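Local structure of spheroplast protein Y (Escherichia coli, 3OEO) at residues M53-I67 with Q81-A95. The protein probably acts as an ATP-independent periplasmic chaperone that limits protein aggregation and helps unfolded proteins refold, working as a cradle-shaped homodimer. Numbering follows the deposited sequence.
Sequences MKRPPLEERRAMHDI and QIAKMEEQRKANMLA. With CD (cadmium ion), chain J; CD (cadmium ion), chain G.
Gln81 drops between Glu60, Ala63, Met64 and Ile67 as a knob into a hole, joining helix 60-68 to helix 75-82 in the all-helical CpxP/Spy fold. This is the tightly packed end of the contact. With chi1 at 153°, Gln81 sends CG roughly opposite its backbone N, and the bend at chi2 lays the amide against the methyl of Ala63, with NE2 3.4 Å from Ala63 CB. Ile67 CD1 backs the aliphatic part of the same side chain at Gln81 CG, while the Glu60 carboxylate plane is turned 36° from the amide. Replacing Gln81 with an alanine would probably leave the hole between Glu60 and Ile67 unfilled and let the Glu60 side chain shift. Next to it, the methyl CE of Met85 lies against Glu60 CB at 3.5 Å, and its SD meets Met64 CE at 4.0 Å.

Toward solvent the grip slackens. Lys84 reaches across Glu60 at about a right angle, bending at chi3, to make a long salt bridge, NZ to OE2 3.5 Å. Neighbouring Glu59 also swings its carboxylate toward Lys84, though not into a salt bridge, and holds a cadmium ion through both oxygens; Asp66 binds a second through OD1. Away from this contact, the His65 ring meets those of Phe115 and Phe119 of the second subunit.

Along the loop 53-57, separate side chains make the contact, mostly with helix 87-104, without a knob-into-hole fit. Pro57 rests its CG and CD against the Gln88 amide, whose OE1 accepts a hydrogen bond from Arg89 NE. Farther along, Asn92 OD1 sits over one face of the Arg55 guanidinium, 3.0 Å from NH2 and displaced toward its rim.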
loop_
_atom_site.group_PDB
_atom_site.type_symbol
_atom_site.label_atom_id
_atom_site.label_comp_id
_atom_site.label_asym_id
_atom_site.label_seq_id
_atom_site.Cartn_x
_atom_site.Cartn_y
_atom_site.Cartn_z
ATOM N N MET A 53 -10.815 13.086 -0.037
ATOM C CA MET A 53 -10.608 11.687 -0.388
ATOM C C MET A 53 -10.403 10.861 0.884
ATOM O O MET A 53 -9.271 10.493 1.222
ATOM C CB MET A 53 -9.378 11.576 -1.285
ATOM C CG MET A 53 -9.495 10.548 -2.390
ATOM S SD MET A 53 -10.557 11.061 -3.763
ATOM C CE MET A 53 -9.905 12.688 -4.170
ATOM N N LYS A 54 -11.504 10.567 1.577
ATOM C CA LYS A 54 -11.470 9.960 2.916
ATOM C C LYS A 54 -10.658 8.659 3.002
ATOM O O LYS A 54 -10.974 7.669 2.336
ATOM C CB LYS A 54 -12.891 9.768 3.465
ATOM C CG LYS A 54 -13.578 11.066 3.876
ATOM C CD LYS A 54 -14.916 10.802 4.547
ATOM C CE LYS A 54 -15.549 12.092 5.049
ATOM N NZ LYS A 54 -16.869 11.846 5.695
ATOM N N ARG A 55 -9.621 8.680 3.841
ATOM C CA ARG A 55 -8.669 7.567 3.958
ATOM C C ARG A 55 -8.952 6.514 5.059
ATOM O O ARG A 55 -8.727 5.323 4.824
ATOM C CB ARG A 55 -7.226 8.090 4.088
ATOM C CG ARG A 55 -6.753 8.965 2.926
ATOM C CD ARG A 55 -5.229 9.081 2.870
ATOM N NE ARG A 55 -4.601 7.912 2.253
ATOM C CZ ARG A 55 -4.402 7.755 0.943
ATOM N NH1 ARG A 55 -4.781 8.695 0.083
ATOM N NH2 ARG A 55 -3.826 6.649 0.486
ATOM N N PRO A 56 -9.431 6.936 6.254
ATOM C CA PRO A 56 -9.440 5.970 7.356
ATOM C C PRO A 56 -10.803 5.388 7.789
ATOM O O PRO A 56 -11.684 6.138 8.221
ATOM C CB PRO A 56 -8.844 6.788 8.509
ATOM C CG PRO A 56 -9.205 8.249 8.180
ATOM C CD PRO A 56 -9.724 8.293 6.754
ATOM N N PRO A 57 -10.972 4.052 7.679
ATOM C CA PRO A 57 -12.021 3.379 8.451
ATOM C C PRO A 57 -11.461 2.953 9.815
ATOM O O PRO A 57 -10.495 2.186 9.885
ATOM C CB PRO A 57 -12.384 2.170 7.583
ATOM C CG PRO A 57 -11.163 1.890 6.760
ATOM C CD PRO A 57 -10.303 3.134 6.735
ATOM N N LEU A 58 -12.065 3.455 10.888
ATOM C CA LEU A 58 -11.460 3.382 12.227
ATOM C C LEU A 58 -11.535 2.041 12.976
ATOM O O LEU A 58 -10.846 1.860 13.984
ATOM C CB LEU A 58 -11.987 4.520 13.112
ATOM C CG LEU A 58 -11.325 5.892 12.929
ATOM C CD1 LEU A 58 -12.192 6.993 13.519
ATOM C CD2 LEU A 58 -9.923 5.926 13.534
ATOM N N GLU A 59 -12.353 1.109 12.490
ATOM C CA GLU A 59 -12.564 -0.173 13.180
ATOM C C GLU A 59 -11.874 -1.367 12.512
ATOM O O GLU A 59 -11.749 -2.430 13.118
ATOM C CB GLU A 59 -14.063 -0.461 13.358
ATOM C CG GLU A 59 -14.815 -0.674 12.054
ATOM C CD GLU A 59 -16.143 -1.365 12.238
ATOM O OE1 GLU A 59 -17.043 -0.776 12.874
ATOM O OE2 GLU A 59 -16.297 -2.492 11.723
ATOM N N GLU A 60 -11.443 -1.190 11.266
ATOM C CA GLU A 60 -10.812 -2.266 10.499
ATOM C C GLU A 60 -9.350 -2.455 10.880
ATOM O O GLU A 60 -8.836 -3.574 10.849
ATOM C CB GLU A 60 -10.955 -2.021 8.992
ATOM C CG GLU A 60 -12.249 -2.575 8.374
ATOM C CD GLU A 60 -13.456 -1.659 8.545
ATOM O OE1 GLU A 60 -13.448 -0.792 9.439
ATOM O OE2 GLU A 60 -14.424 -1.806 7.772
ATOM N N ARG A 61 -8.685 -1.358 11.239
ATOM C CA ARG A 61 -7.321 -1.419 11.772
ATOM C C ARG A 61 -7.245 -2.176 13.105
ATOM O O ARG A 61 -6.162 -2.585 13.532
ATOM C CB ARG A 61 -6.710 -0.018 11.886
ATOM C CG ARG A 61 -5.910 0.392 10.656
ATOM C CD ARG A 61 -5.372 1.814 10.762
ATOM N NE ARG A 61 -4.355 2.075 9.744
ATOM C CZ ARG A 61 -3.050 2.172 9.986
ATOM N NH1 ARG A 61 -2.583 2.048 11.224
ATOM N NH2 ARG A 61 -2.209 2.404 8.985
ATOM N N ARG A 62 -8.400 -2.349 13.749
ATOM C CA ARG A 62 -8.549 -3.280 14.863
ATOM C C ARG A 62 -8.617 -4.708 14.317
ATOM O O ARG A 62 -7.912 -5.589 14.797
ATOM C CB ARG A 62 -9.810 -2.960 15.679
ATOM C CG ARG A 62 -9.897 -3.672 17.032
ATOM C CD ARG A 62 -11.303 -3.630 17.646
ATOM N NE ARG A 62 -11.841 -2.274 17.760
ATOM C CZ ARG A 62 -12.863 -1.802 17.047
ATOM N NH1 ARG A 62 -13.490 -2.577 16.171
ATOM N NH2 ARG A 62 -13.270 -0.551 17.220
ATOM N N ALA A 63 -9.455 -4.921 13.302
ATOM C CA ALA A 63 -9.626 -6.239 12.681
ATOM C C ALA A 63 -8.298 -6.884 12.289
ATOM O O ALA A 63 -8.002 -7.997 12.731
ATOM C CB ALA A 63 -10.558 -6.154 11.480
ATOM N N MET A 64 -7.491 -6.186 11.487
ATOM C CA MET A 64 -6.170 -6.698 11.106
ATOM C C MET A 64 -5.420 -7.149 12.354
ATOM O O MET A 64 -4.865 -8.246 12.397
ATOM C CB MET A 64 -5.316 -5.645 10.389
ATOM C CG MET A 64 -6.034 -4.670 9.484
ATOM S SD MET A 64 -5.130 -3.103 9.520
ATOM C CE MET A 64 -5.792 -2.321 8.040
ATOM N N HIS A 65 -5.409 -6.287 13.367
ATOM C CA HIS A 65 -4.788 -6.606 14.649
ATOM C C HIS A 65 -5.377 -7.907 15.189
ATOM O O HIS A 65 -4.641 -8.841 15.493
ATOM C CB HIS A 65 -4.986 -5.455 15.639
ATOM C CG HIS A 65 -3.944 -5.385 16.712
ATOM N ND1 HIS A 65 -4.223 -5.636 18.040
ATOM C CD2 HIS A 65 -2.626 -5.075 16.658
ATOM C CE1 HIS A 65 -3.123 -5.490 18.755
ATOM N NE2 HIS A 65 -2.139 -5.151 17.940
ATOM N N ASP A 66 -6.706 -7.975 15.250
ATOM C CA ASP A 66 -7.424 -9.136 15.789
ATOM C C ASP A 66 -7.028 -10.468 15.130
ATOM O O ASP A 66 -6.840 -11.474 15.823
ATOM C CB ASP A 66 -8.943 -8.909 15.721
ATOM C CG ASP A 66 -9.392 -7.659 16.496
ATOM O OD1 ASP A 66 -8.544 -7.044 17.183
ATOM O OD2 ASP A 66 -10.594 -7.295 16.430
ATOM N N ILE A 67 -6.885 -10.470 13.804
ATOM C CA ILE A 67 -6.552 -11.697 13.072
ATOM C C ILE A 67 -5.102 -12.130 13.303
ATOM O O ILE A 67 -4.820 -13.324 13.450
ATOM C CB ILE A 67 -6.816 -11.568 11.548
ATOM C CG1 ILE A 67 -8.164 -10.887 11.289
ATOM C CG2 ILE A 67 -6.786 -12.943 10.883
ATOM C CD1 ILE A 67 -8.160 -9.913 10.118
ATOM N N GLN A 81 -12.051 -9.912 5.496
ATOM C CA GLN A 81 -11.737 -8.585 6.002
ATOM C C GLN A 81 -11.119 -7.769 4.852
ATOM O O GLN A 81 -11.622 -6.689 4.517
ATOM C CB GLN A 81 -10.799 -8.683 7.216
ATOM C CG GLN A 81 -9.887 -7.470 7.478
ATOM C CD GLN A 81 -10.628 -6.216 7.916
ATOM O OE1 GLN A 81 -11.860 -6.179 7.949
ATOM N NE2 GLN A 81 -9.873 -5.177 8.264
ATOM N N ILE A 82 -10.040 -8.312 4.271
ATOM C CA ILE A 82 -9.410 -7.829 3.038
ATOM C C ILE A 82 -10.372 -7.168 2.042
ATOM O O ILE A 82 -10.227 -5.994 1.749
ATOM C CB ILE A 82 -8.679 -8.977 2.283
ATOM C CG1 ILE A 82 -7.454 -9.466 3.057
ATOM C CG2 ILE A 82 -8.252 -8.524 0.876
ATOM C CD1 ILE A 82 -6.792 -10.686 2.419
ATOM N N ALA A 83 -11.347 -7.920 1.533
ATOM C CA ALA A 83 -12.190 -7.445 0.431
ATOM C C ALA A 83 -13.218 -6.387 0.843
ATOM O O ALA A 83 -13.860 -5.777 -0.019
ATOM C CB ALA A 83 -12.878 -8.625 -0.267
ATOM N N LYS A 84 -13.403 -6.196 2.153
ATOM C CA LYS A 84 -14.165 -5.049 2.668
ATOM C C LYS A 84 -13.264 -3.821 2.496
ATOM O O LYS A 84 -13.733 -2.690 2.338
ATOM C CB LYS A 84 -14.564 -5.267 4.132
ATOM C CG LYS A 84 -15.521 -4.213 4.702
ATOM C CD LYS A 84 -16.268 -4.692 5.958
ATOM C CE LYS A 84 -15.358 -4.766 7.190
ATOM N NZ LYS A 84 -16.112 -4.832 8.476
ATOM N N MET A 85 -11.961 -4.082 2.496
ATOM C CA MET A 85 -10.947 -3.091 2.175
ATOM C C MET A 85 -10.626 -3.167 0.670
ATOM O O MET A 85 -9.463 -3.322 0.277
ATOM C CB MET A 85 -9.692 -3.342 3.015
ATOM C CG MET A 85 -9.976 -3.917 4.417
ATOM S SD MET A 85 -8.770 -3.412 5.666
ATOM C CE MET A 85 -9.268 -1.702 5.899
ATOM N N GLU A 86 -11.669 -3.107 -0.157
ATOM C CA GLU A 86 -11.515 -3.027 -1.610
ATOM C C GLU A 86 -12.113 -1.709 -2.074
ATOM O O GLU A 86 -11.496 -0.994 -2.863
ATOM C CB GLU A 86 -12.171 -4.214 -2.348
ATOM C CG GLU A 86 -13.622 -3.989 -2.794
ATOM C CD GLU A 86 -14.062 -4.880 -3.954
ATOM O OE1 GLU A 86 -13.216 -5.604 -4.517
ATOM O OE2 GLU A 86 -15.265 -4.850 -4.304
ATOM N N GLU A 87 -13.306 -1.400 -1.565
ATOM C CA GLU A 87 -13.973 -0.127 -1.801
ATOM C C GLU A 87 -13.028 1.031 -1.449
ATOM O O GLU A 87 -12.901 1.990 -2.207
ATOM C CB GLU A 87 -15.273 -0.034 -0.975
ATOM C CG GLU A 87 -16.254 -1.228 -1.132
ATOM C CD GLU A 87 -17.492 -1.154 -0.217
ATOM O OE1 GLU A 87 -17.584 -0.254 0.648
ATOM O OE2 GLU A 87 -18.388 -2.014 -0.369
ATOM N N GLN A 88 -12.347 0.916 -0.310
ATOM C CA GLN A 88 -11.468 1.969 0.190
ATOM C C GLN A 88 -10.155 2.063 -0.582
ATOM O O GLN A 88 -9.680 3.160 -0.883
ATOM C CB GLN A 88 -11.154 1.755 1.672
ATOM C CG GLN A 88 -10.459 0.429 1.970
ATOM C CD GLN A 88 -9.274 0.561 2.899
ATOM O OE1 GLN A 88 -8.321 -0.216 2.810
ATOM N NE2 GLN A 88 -9.320 1.540 3.797
ATOM N N ARG A 89 -9.559 0.916 -0.878
ATOM C CA ARG A 89 -8.255 0.900 -1.518
ATOM C C ARG A 89 -8.333 1.105 -3.024
ATOM O O ARG A 89 -7.399 1.648 -3.615
ATOM C CB ARG A 89 -7.455 -0.344 -1.126
ATOM C CG ARG A 89 -6.543 -0.065 0.057
ATOM C CD ARG A 89 -5.933 -1.310 0.691
ATOM N NE ARG A 89 -5.553 -1.046 2.079
ATOM C CZ ARG A 89 -4.311 -0.824 2.501
ATOM N NH1 ARG A 89 -3.298 -0.853 1.644
ATOM N NH2 ARG A 89 -4.079 -0.586 3.791
ATOM N N LYS A 90 -9.451 0.686 -3.627
ATOM C CA LYS A 90 -9.744 0.943 -5.051
ATOM C C LYS A 90 -9.977 2.425 -5.323
ATOM O O LYS A 90 -9.294 3.014 -6.156
ATOM C CB LYS A 90 -10.956 0.133 -5.536
ATOM C CG LYS A 90 -10.630 -1.292 -5.999
ATOM C CD LYS A 90 -11.879 -2.083 -6.377
ATOM C CE LYS A 90 -12.473 -1.641 -7.712
ATOM N NZ LYS A 90 -13.274 -2.721 -8.352
ATOM N N ALA A 91 -10.940 3.017 -4.614
ATOM C CA ALA A 91 -11.247 4.446 -4.724
ATOM C C ALA A 91 -10.052 5.351 -4.407
ATOM O O ALA A 91 -10.018 6.509 -4.834
ATOM C CB ALA A 91 -12.441 4.810 -3.842
ATOM N N ASN A 92 -9.087 4.820 -3.659
ATOM C CA ASN A 92 -7.830 5.516 -3.388
ATOM C C ASN A 92 -6.919 5.517 -4.602
ATOM O O ASN A 92 -6.738 6.547 -5.250
ATOM C CB ASN A 92 -7.098 4.879 -2.208
ATOM C CG ASN A 92 -7.422 5.544 -0.889
ATOM O OD1 ASN A 92 -6.573 5.609 -0.001
ATOM N ND2 ASN A 92 -8.648 6.039 -0.749
ATOM N N MET A 93 -6.345 4.357 -4.905
ATOM C CA MET A 93 -5.511 4.183 -6.087
ATOM C C MET A 93 -5.998 5.091 -7.215
ATOM O O MET A 93 -5.208 5.829 -7.807
ATOM C CB MET A 93 -5.523 2.720 -6.533
ATOM C CG MET A 93 -4.729 1.787 -5.639
ATOM S SD MET A 93 -4.449 0.162 -6.386
ATOM C CE MET A 93 -3.369 -0.547 -5.136
ATOM N N LEU A 94 -7.306 5.047 -7.471
ATOM C CA LEU A 94 -7.973 5.925 -8.426
ATOM C C LEU A 94 -7.661 7.387 -8.122
ATOM O O LEU A 94 -6.809 7.993 -8.767
ATOM C CB LEU A 94 -9.488 5.668 -8.396
ATOM C CG LEU A 94 -10.440 6.018 -9.559
ATOM C CD1 LEU A 94 -11.122 7.373 -9.379
ATOM C CD2 LEU A 94 -9.783 5.901 -10.924
ATOM N N ALA A 95 -8.332 7.932 -7.114
ATOM C CA ALA A 95 -8.175 9.327 -6.697
ATOM C C ALA A 95 -6.742 9.850 -6.708
ATOM O O ALA A 95 -6.498 10.989 -7.113
ATOM C CB ALA A 95 -8.755 9.500 -5.342
HETATM CD CD CD J . -18.402 -1.259 10.755
HETATM CD CD CD G . -8.903 -6.918 19.646
HETATM O O HOH W 1 -9.405 -4.514 20.638
HETATM O O HOH W 2 -8.231 -6.527 21.958
HETATM O O HOH W 3 -19.801 -1.934 8.566
#